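Local atomic coordinates of intracellular serine protease (Bacillus licheniformis, PDB entry 4ZOQ), a protein that probably acts as a subtilisin-like serine endopeptidase that cleaves peptide bonds in the course of lanthipeptide processing. Residues A159-A162 with A163-V167; K189-L192 with P193-L196; I290-Y293 with R294-H298. All coordinates share one frame; numbering follows the deposited sequence.

Three short-range contacts illustrate how a subtilase fold finishes its helices and strands. Interactions 1 and 3 lie at helix C-termini, those of 146-164 and 275-297, partly buried and far from the predicted catalytic residues; each pairs a tyrosine with a histidine four residues on. Their polar chemistry differs: in interaction 1 the histidine ring bonds a backbone carbonyl, whereas interaction 3 adds a salt bridge from a buried glutamate to an exposed arginine. Interaction 2 is buried, where strand 189-192 turns through a cis proline, and combines a histidine-serine bond with aliphatic contacts. Interactions 1 and 2 touch, Ala159 CB lying 4.2 Å from Leu196 CD1, while the centres of interactions 2 and 3 are about 32 Å apart.

Interaction 1 (A159-A162 with A163-V167); sequences ANYA and AKHQV
The ring of Tyr161 offers one face to His165, whose ND1 lies over it, offset toward the rim, while the edge of the imidazole is turned to the backbone oxygen of Tyr161. The closest approach of the rings is 3.3 Å, between CE1 of Tyr161 and CE1 of His165; with their planes at 59° the pair is oblique, neither stacked nor edge-to-face. Both torsions serve this meeting: Tyr161 holds its CG opposite the backbone N (chi1 -173°), and His165 keeps CG beside its own nitrogen (chi1 -71°), which brings the imidazole back over the last turn.

Tyr161 O is gripped twice by His165. ND1 donates to it over 3.0 Å, with the oxygen exactly in the imidazole plane, and the His165 amide reaches the same oxygen over a longer 3.3 Å, from the opposite face of the carbonyl plane. The near-straight ND1 bond fixes the rotation of the histidine ring and implies a proton on that nitrogen.

The side chain thus adds a second donor to a carbonyl that already takes the His165 amide, close to where the helix ends. The termination is a Schellman motif: Gln166, with positive phi, is its C-prime residue, Val167 N bonds to Ala162 O at 2.8 Å, and Gln166 N bonds to Ala163 O at 3.1 Å. Beside the first of these bonds, Ala162 CB and Val167 CB pack 4.2 Å apart.

Outside the turn, Tyr161 OH is hydrogen-bonded to Asn128, and Gln166 OE1 to the backbone of Ala303. The contact thus closes helix 146-164 just before strand 168-172 of the central sheet, with Tyr161, Ala162 and His165 resting on Val127 of the neighbouring helix 116-128.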
# COMPACT_ATOMS: atom_id res chain seq x y z
N ALA B 159 -11.94 -4.59 4.02
CA ALA B 159 -10.89 -4.95 4.96
C ALA B 159 -11.25 -6.22 5.70
O ALA B 159 -10.39 -7.09 5.94
CB ALA B 159 -10.62 -3.80 5.93
N ASN B 160 -12.52 -6.34 6.06
CA ASN B 160 -13.01 -7.55 6.70
C ASN B 160 -12.82 -8.77 5.79
O ASN B 160 -12.43 -9.87 6.23
CB ASN B 160 -14.49 -7.37 7.07
CG ASN B 160 -14.71 -6.36 8.22
OD1 ASN B 160 -13.77 -5.80 8.80
ND2 ASN B 160 -15.97 -6.14 8.56
N TYR B 161 -13.06 -8.58 4.51
CA TYR B 161 -12.96 -9.68 3.56
C TYR B 161 -11.52 -10.20 3.43
O TYR B 161 -11.29 -11.41 3.43
CB TYR B 161 -13.51 -9.24 2.21
CG TYR B 161 -13.61 -10.34 1.19
CD1 TYR B 161 -14.55 -11.36 1.32
CD2 TYR B 161 -12.78 -10.33 0.08
CE1 TYR B 161 -14.64 -12.37 0.36
CE2 TYR B 161 -12.87 -11.31 -0.88
CZ TYR B 161 -13.80 -12.33 -0.75
OH TYR B 161 -13.84 -13.29 -1.74
N ALA B 162 -10.56 -9.29 3.37
CA ALA B 162 -9.14 -9.69 3.33
C ALA B 162 -8.74 -10.44 4.60
O ALA B 162 -8.08 -11.48 4.53
CB ALA B 162 -8.26 -8.47 3.13
N ALA B 163 -9.16 -9.91 5.74
CA ALA B 163 -8.85 -10.49 7.06
C ALA B 163 -9.45 -11.88 7.19
O ALA B 163 -8.83 -12.80 7.76
CB ALA B 163 -9.38 -9.59 8.16
N LYS B 164 -10.65 -12.02 6.65
CA LYS B 164 -11.37 -13.28 6.72
C LYS B 164 -10.62 -14.36 5.98
O LYS B 164 -10.60 -15.52 6.41
CB LYS B 164 -12.76 -13.13 6.11
CG LYS B 164 -13.59 -14.36 6.29
CD LYS B 164 -14.89 -14.33 5.50
CE LYS B 164 -15.47 -15.75 5.43
NZ LYS B 164 -16.39 -15.94 4.26
N HIS B 165 -9.91 -13.95 4.92
CA HIS B 165 -9.16 -14.90 4.12
C HIS B 165 -7.68 -14.90 4.43
O HIS B 165 -6.87 -15.39 3.64
CB HIS B 165 -9.38 -14.63 2.64
CG HIS B 165 -10.75 -14.99 2.15
ND1 HIS B 165 -11.83 -14.14 2.25
CD2 HIS B 165 -11.22 -16.14 1.60
CE1 HIS B 165 -12.90 -14.74 1.75
NE2 HIS B 165 -12.56 -15.95 1.36
N GLN B 166 -7.34 -14.41 5.62
CA GLN B 166 -5.97 -14.42 6.12
C GLN B 166 -4.97 -13.62 5.26
O GLN B 166 -3.79 -13.94 5.19
CB GLN B 166 -5.51 -15.88 6.24
CG GLN B 166 -6.44 -16.71 7.13
CD GLN B 166 -6.44 -16.23 8.56
OE1 GLN B 166 -5.44 -15.70 9.04
NE2 GLN B 166 -7.55 -16.39 9.25
N VAL B 167 -5.46 -12.55 4.63
CA VAL B 167 -4.60 -11.68 3.83
C VAL B 167 -4.24 -10.39 4.58
O VAL B 167 -5.13 -9.64 4.99
CB VAL B 167 -5.26 -11.31 2.51
CG1 VAL B 167 -4.32 -10.48 1.70
CG2 VAL B 167 -5.68 -12.55 1.76

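Interaction 2 (K189-L192 with P193-L196); sequences KVHL and PSAL
Strand 189-192 runs through a cis peptide bond between Leu192 and Pro193 into a type I turn from Pro193 to Leu196, and the amide of Ala195 folds back to bond His191 O at 2.9 Å, the nitrogen lying nearly in line with the C=O, though the N-H itself is bent away from it. His191 and Ser194 then join by their side chains: ND1 donates to OG over 2.7 Å at 156°, and the hydroxyl lies close to the imidazole plane, at the ring's edge. Ser194 sets OG between its backbone N and carbonyl carbon (chi1 73°), which turns it back toward the histidine. That oxygen is also hydrogen-bonded to Glu220, so it links strand end and turn to a third element.

In the fold, 189-192 pairs antiparallel with 140-143 as a two-stranded ribbon beside the main sheet, and the side chain of His191 is about 9 Å from that of the predicted catalytic Ser276. Val190 CG2 presses against Ala195 CB at 3.3 Å, and the leucines cross at about a right angle, with Leu192 CD2 3.9 Å from Leu196 CD2. Leu196 and Pro193 also rest on Tyr155 of helix 146-164.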
# COMPACT_ATOMS: atom_id res chain seq x y z
N LYS B 189 -12.50 14.17 10.17
CA LYS B 189 -11.95 13.43 9.03
C LYS B 189 -11.17 12.22 9.50
O LYS B 189 -10.73 12.13 10.64
CB LYS B 189 -11.04 14.29 8.16
CG LYS B 189 -11.69 15.52 7.60
CD LYS B 189 -10.68 16.29 6.78
CE LYS B 189 -11.31 17.46 6.05
NZ LYS B 189 -10.30 18.14 5.20
N VAL B 190 -11.02 11.28 8.57
CA VAL B 190 -10.35 10.02 8.82
C VAL B 190 -9.51 9.73 7.58
O VAL B 190 -9.85 10.16 6.47
CB VAL B 190 -11.38 8.93 9.14
CG1 VAL B 190 -12.14 8.50 7.89
CG2 VAL B 190 -10.75 7.79 9.84
N HIS B 191 -8.35 9.09 7.75
CA HIS B 191 -7.50 8.75 6.61
C HIS B 191 -7.79 7.30 6.27
O HIS B 191 -7.58 6.42 7.10
CB HIS B 191 -6.01 8.97 6.94
CG HIS B 191 -5.07 8.79 5.78
ND1 HIS B 191 -4.17 7.75 5.70
CD2 HIS B 191 -4.88 9.54 4.66
CE1 HIS B 191 -3.47 7.86 4.59
NE2 HIS B 191 -3.89 8.93 3.93
N LEU B 192 -8.26 7.04 5.04
CA LEU B 192 -8.71 5.70 4.63
C LEU B 192 -7.85 5.21 3.46
O LEU B 192 -7.59 5.97 2.53
CB LEU B 192 -10.17 5.77 4.22
CG LEU B 192 -11.15 6.22 5.31
CD1 LEU B 192 -12.47 6.49 4.70
CD2 LEU B 192 -11.31 5.11 6.30
N PRO B 193 -7.46 3.91 3.47
CA PRO B 193 -7.91 2.84 4.37
C PRO B 193 -7.11 2.66 5.65
O PRO B 193 -7.41 1.73 6.41
CB PRO B 193 -7.74 1.59 3.50
CG PRO B 193 -6.49 1.90 2.66
CD PRO B 193 -6.55 3.40 2.41
N SER B 194 -6.14 3.52 5.90
CA SER B 194 -5.19 3.32 7.01
C SER B 194 -5.88 3.28 8.38
O SER B 194 -5.39 2.63 9.30
CB SER B 194 -4.10 4.39 6.98
OG SER B 194 -4.60 5.64 7.39
N ALA B 195 -7.00 3.99 8.51
CA ALA B 195 -7.70 4.03 9.79
C ALA B 195 -8.53 2.78 10.08
O ALA B 195 -8.94 2.56 11.21
CB ALA B 195 -8.58 5.24 9.85
N LEU B 196 -8.79 1.97 9.05
CA LEU B 196 -9.69 0.82 9.16
C LEU B 196 -9.18 -0.31 10.03
O LEU B 196 -7.98 -0.59 10.06
CB LEU B 196 -9.99 0.25 7.77
CG LEU B 196 -10.66 1.11 6.70
CD1 LEU B 196 -10.59 0.36 5.36
CD2 LEU B 196 -12.10 1.42 7.09

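Interaction 3 (I290-Y293 with R294-H298); sequences ISEY and RERHH
The last turns of helix 275-297, the long helix that begins next to the predicted catalytic serine, carry this contact between side chains four residues apart. Tyr293 and His297 meet with the histidine poised over the phenol ring: CD2 of His297 sits 3.4 Å above the plane of the Tyr293 ring, over its centre. The side chains cross at about a right angle, yet the ring planes are inclined by only 41°, an oblique pair. Tyr293 has CG opposite the backbone N (chi1 -172°), which swings the ring outward and slightly toward the C-terminal end, where His297 meets its face; OH goes on to a hydrogen bond with Gln305. With an alanine here, the His297 imidazole would probably lose the aromatic face beneath it and be able to turn, and Gln305 its hydroxyl partner.

As is usual in an alpha helix, i to i+4 bonds underlie these pairings, among them His297 N to Tyr293 O at 3.0 Å. Beside this pair, one residue earlier in each case, Glu292 and Arg296 run side by side and form a salt bridge, NE of Arg296 to OE2 of Glu292 at 3.2 Å and nearly straight. The carboxylate oxygen lies in the guanidinium plane at its edge, but the donor comes to it from above the carboxylate plane, the two planes being 62° apart. A water weakly bridges Glu292 OE2 and Arg296 NH2.

On another side of the helix, Ile290 CG2 packs at 3.6 Å against CD of Arg294, the aliphatic part of a chain whose guanidinium makes a salt bridge with Glu132.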
# COMPACT_ATOMS: atom_id res chain seq x y z
N ILE B 290 6.23 -14.92 5.55
CA ILE B 290 5.38 -15.94 4.98
C ILE B 290 6.23 -16.96 4.21
O ILE B 290 6.05 -18.17 4.38
CB ILE B 290 4.29 -15.33 4.05
CG1 ILE B 290 3.25 -14.56 4.87
CG2 ILE B 290 3.59 -16.44 3.25
CD1 ILE B 290 2.40 -13.62 4.10
N SER B 291 7.19 -16.48 3.42
CA SER B 291 8.05 -17.37 2.65
C SER B 291 8.84 -18.30 3.59
O SER B 291 8.83 -19.53 3.43
CB SER B 291 9.01 -16.56 1.79
OG SER B 291 8.30 -15.75 0.86
N GLU B 292 9.48 -17.74 4.62
CA GLU B 292 10.22 -18.59 5.52
C GLU B 292 9.31 -19.61 6.23
O GLU B 292 9.63 -20.79 6.32
CB GLU B 292 10.97 -17.79 6.56
CG GLU B 292 11.69 -18.68 7.53
CD GLU B 292 12.96 -18.09 8.05
OE1 GLU B 292 13.67 -17.41 7.27
OE2 GLU B 292 13.25 -18.30 9.25
N TYR B 293 8.17 -19.14 6.71
CA TYR B 293 7.28 -20.00 7.48
C TYR B 293 6.78 -21.17 6.63
O TYR B 293 6.75 -22.32 7.07
CB TYR B 293 6.09 -19.20 8.02
CG TYR B 293 5.21 -19.95 8.99
CD1 TYR B 293 4.27 -20.88 8.54
CD2 TYR B 293 5.34 -19.74 10.36
CE1 TYR B 293 3.46 -21.58 9.45
CE2 TYR B 293 4.54 -20.43 11.28
CZ TYR B 293 3.61 -21.34 10.82
OH TYR B 293 2.84 -22.02 11.73
N ARG B 294 6.47 -20.89 5.37
CA ARG B 294 5.89 -21.92 4.52
C ARG B 294 7.00 -22.92 4.19
O ARG B 294 6.77 -24.12 4.08
CB ARG B 294 5.33 -21.29 3.26
CG ARG B 294 4.09 -20.46 3.50
CD ARG B 294 3.57 -19.85 2.21
NE ARG B 294 2.97 -20.86 1.36
CZ ARG B 294 2.44 -20.62 0.17
NH1 ARG B 294 2.44 -19.38 -0.31
NH2 ARG B 294 1.92 -21.63 -0.53
N GLU B 295 8.22 -22.41 4.11
CA GLU B 295 9.37 -23.24 3.85
C GLU B 295 9.68 -24.18 5.00
O GLU B 295 10.10 -25.32 4.79
CB GLU B 295 10.58 -22.36 3.55
CG GLU B 295 11.76 -23.12 2.99
CD GLU B 295 12.78 -22.21 2.35
OE1 GLU B 295 13.94 -22.64 2.25
OE2 GLU B 295 12.44 -21.05 2.04
N ARG B 296 9.43 -23.73 6.22
CA ARG B 296 9.80 -24.53 7.37
C ARG B 296 8.71 -25.56 7.72
O ARG B 296 9.03 -26.61 8.26
CB ARG B 296 10.09 -23.63 8.57
CG ARG B 296 11.40 -22.85 8.45
CD ARG B 296 11.70 -22.19 9.75
NE ARG B 296 12.95 -21.45 9.75
CZ ARG B 296 14.14 -21.97 10.01
NH1 ARG B 296 14.26 -23.27 10.26
NH2 ARG B 296 15.22 -21.19 10.00
N HIS B 297 7.45 -25.24 7.46
CA HIS B 297 6.34 -26.09 7.93
C HIS B 297 5.46 -26.72 6.82
O HIS B 297 4.67 -27.61 7.09
CB HIS B 297 5.45 -25.25 8.87
CG HIS B 297 6.20 -24.52 9.95
ND1 HIS B 297 6.61 -25.11 11.13
CD2 HIS B 297 6.59 -23.22 10.03
CE1 HIS B 297 7.25 -24.21 11.87
NE2 HIS B 297 7.25 -23.06 11.23
N HIS B 298 5.66 -26.28 5.58
CA HIS B 298 4.77 -26.49 4.43
C HIS B 298 3.30 -26.33 4.80
O HIS B 298 2.42 -27.03 4.33
CB HIS B 298 4.94 -27.83 3.70
CG HIS B 298 6.20 -27.97 2.92
ND1 HIS B 298 6.77 -29.19 2.63
CD2 HIS B 298 7.18 -27.05 2.62
CE1 HIS B 298 7.91 -28.99 1.98
NE2 HIS B 298 8.20 -27.72 2.02
O HOH W 1 16.45 -19.10 8.77